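PDB 1UP7: 6-phospho-beta-glucosidase, which hydrolyses cellobiose 6'-phosphate to glucose 6-phosphate and glucose, using NAD+ and a manganese ion as cofactors. Local coordinates for the interface of chains A and B. Sequence-based numbering; all coordinates share one arbitrary frame. Chains: chain A/B, 6-phospho-beta-glucosidase.

The interface of chains A and B. Residues chain A 231-232, 234-236; chain B 381, 384-385, 388, 399.
Helix 230-236 of chain A packs against helix 380-389 of chain B, with helix 396-409 of chain B touching the first turn of the chain A helix, in a two-fold subunit interface of this family 4 glycosidase, which forms homodimers and homotetramers. A:Trp231 lays the rim of one face of its six-membered ring against B:Leu384 and B:Ala399, from the two B helices. Its CG sits between the backbone N and the carbonyl carbon (chi1 63°), which directs the indole toward chain B. On that face CZ3 lies 3.7 Å from the branch carbon CG of B:Leu384, the two side chains crossing at about a right angle, while CH2 meets the methyl CB of B:Ala399 at 3.8 Å. B:Leu388 adds its methyl CD1, beyond the CZ3 end of the indole and 4.0 Å from A:Phe232 CD1 at the phenyl rim. One face of the phenyl ring is covered within its own chain by A:Val236 CG2, offset toward the rim.

A:Ser235 lies over the B helix between B:Lys381 and B:Leu384. Its hydroxyl OG donates to the carbonyl O of A:Trp231, one turn back, at 2.6 Å, tying the serine to its own helix. The extended aliphatic chain of B:Lys381 runs past the carbonyl of A:Asp234, and its CE packs 3.7 Å from A:Asp234 CB. The polar ends, probably of opposite charge, remain apart, with A:Asp234 OD1 5.4 Å from B:Lys381 NZ, so any attraction is probably long-range.

On the other flank B:Lys385 leaves with CG anti to the backbone N and stretches alongside A:Ser235 and A:Val236 toward the end of the A helix. Its side-chain amino group NZ donates to A:Val236 O at 3.0 Å. An alanine here would probably leave the A:Val236 carbonyl without its cross-chain donor and uncover the backbone beside it. The NZ approaches that carbonyl at a C=O...N angle of 133°, tilted 35° from its plane.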
# COMPACT_ATOMS: atom_id res chain seq x y z
N TRP A 231 5.58 1.48 -36.20
CA TRP A 231 6.57 1.91 -35.23
C TRP A 231 5.97 2.09 -33.83
O TRP A 231 6.63 1.89 -32.81
CB TRP A 231 7.22 3.17 -35.79
CG TRP A 231 6.29 4.32 -35.94
CD1 TRP A 231 5.73 4.79 -37.11
CD2 TRP A 231 5.81 5.17 -34.90
NE1 TRP A 231 4.96 5.89 -36.84
CE2 TRP A 231 5.00 6.14 -35.48
CE3 TRP A 231 6.04 5.23 -33.52
CZ2 TRP A 231 4.41 7.15 -34.76
CZ3 TRP A 231 5.44 6.20 -32.79
CH2 TRP A 231 4.64 7.16 -33.41
N PHE A 232 4.67 2.40 -33.80
CA PHE A 232 3.91 2.63 -32.57
C PHE A 232 3.86 1.37 -31.68
O PHE A 232 4.10 1.39 -30.47
CB PHE A 232 2.48 3.11 -32.90
CG PHE A 232 1.59 3.26 -31.66
CD1 PHE A 232 1.60 4.43 -30.92
CD2 PHE A 232 0.76 2.23 -31.25
CE1 PHE A 232 0.82 4.55 -29.78
CE2 PHE A 232 -0.01 2.32 -30.09
CZ PHE A 232 0.01 3.49 -29.35
N ASP A 234 5.96 -1.25 -32.10
CA ASP A 234 7.34 -1.56 -31.78
C ASP A 234 7.84 -0.77 -30.57
O ASP A 234 8.70 -1.25 -29.82
CB ASP A 234 8.20 -1.31 -33.01
CG ASP A 234 7.79 -2.17 -34.19
OD1 ASP A 234 7.43 -3.35 -33.99
OD2 ASP A 234 7.82 -1.77 -35.38
N SER A 235 7.29 0.43 -30.39
CA SER A 235 7.78 1.39 -29.40
C SER A 235 7.09 1.19 -28.10
O SER A 235 7.71 1.02 -27.07
CB SER A 235 7.49 2.80 -29.91
OG SER A 235 8.30 2.96 -31.06
N VAL A 236 5.77 1.22 -28.18
CA VAL A 236 4.91 1.18 -27.02
C VAL A 236 4.78 -0.25 -26.50
O VAL A 236 4.61 -0.46 -25.30
CB VAL A 236 3.51 1.71 -27.39
CG1 VAL A 236 2.53 1.54 -26.25
CG2 VAL A 236 3.59 3.18 -27.82
N LYS B 381 12.94 3.50 -29.84
CA LYS B 381 11.57 2.98 -29.75
C LYS B 381 10.95 3.42 -28.43
O LYS B 381 9.86 4.00 -28.41
CB LYS B 381 11.61 1.44 -29.85
CG LYS B 381 11.52 0.90 -31.29
CD LYS B 381 11.66 -0.65 -31.32
CE LYS B 381 11.93 -1.15 -32.76
NZ LYS B 381 12.62 -2.52 -32.82
N LEU B 384 10.22 7.20 -28.17
CA LEU B 384 8.95 7.52 -28.83
C LEU B 384 7.81 7.27 -27.85
O LEU B 384 6.91 8.08 -27.73
CB LEU B 384 8.78 6.66 -30.08
CG LEU B 384 8.75 7.21 -31.51
CD1 LEU B 384 9.11 8.70 -31.67
CD2 LEU B 384 9.61 6.35 -32.47
N LYS B 385 7.87 6.14 -27.16
CA LYS B 385 6.92 5.78 -26.14
C LYS B 385 6.88 6.85 -25.03
O LYS B 385 5.81 7.35 -24.67
CB LYS B 385 7.32 4.41 -25.59
CG LYS B 385 6.31 3.78 -24.60
CD LYS B 385 6.85 2.44 -24.12
CE LYS B 385 5.96 1.90 -23.04
NZ LYS B 385 6.07 0.48 -22.83
N LEU B 388 5.32 10.18 -26.36
CA LEU B 388 3.87 10.14 -26.51
C LEU B 388 3.14 10.17 -25.20
O LEU B 388 1.95 10.49 -25.16
CB LEU B 388 3.42 8.89 -27.27
CG LEU B 388 3.83 8.80 -28.73
CD1 LEU B 388 3.76 7.34 -29.22
CD2 LEU B 388 2.95 9.74 -29.57
N ALA B 399 5.19 12.36 -33.90
CA ALA B 399 6.18 11.84 -32.93
C ALA B 399 7.51 11.46 -33.60
O ALA B 399 8.60 11.80 -33.08
CB ALA B 399 5.61 10.66 -32.14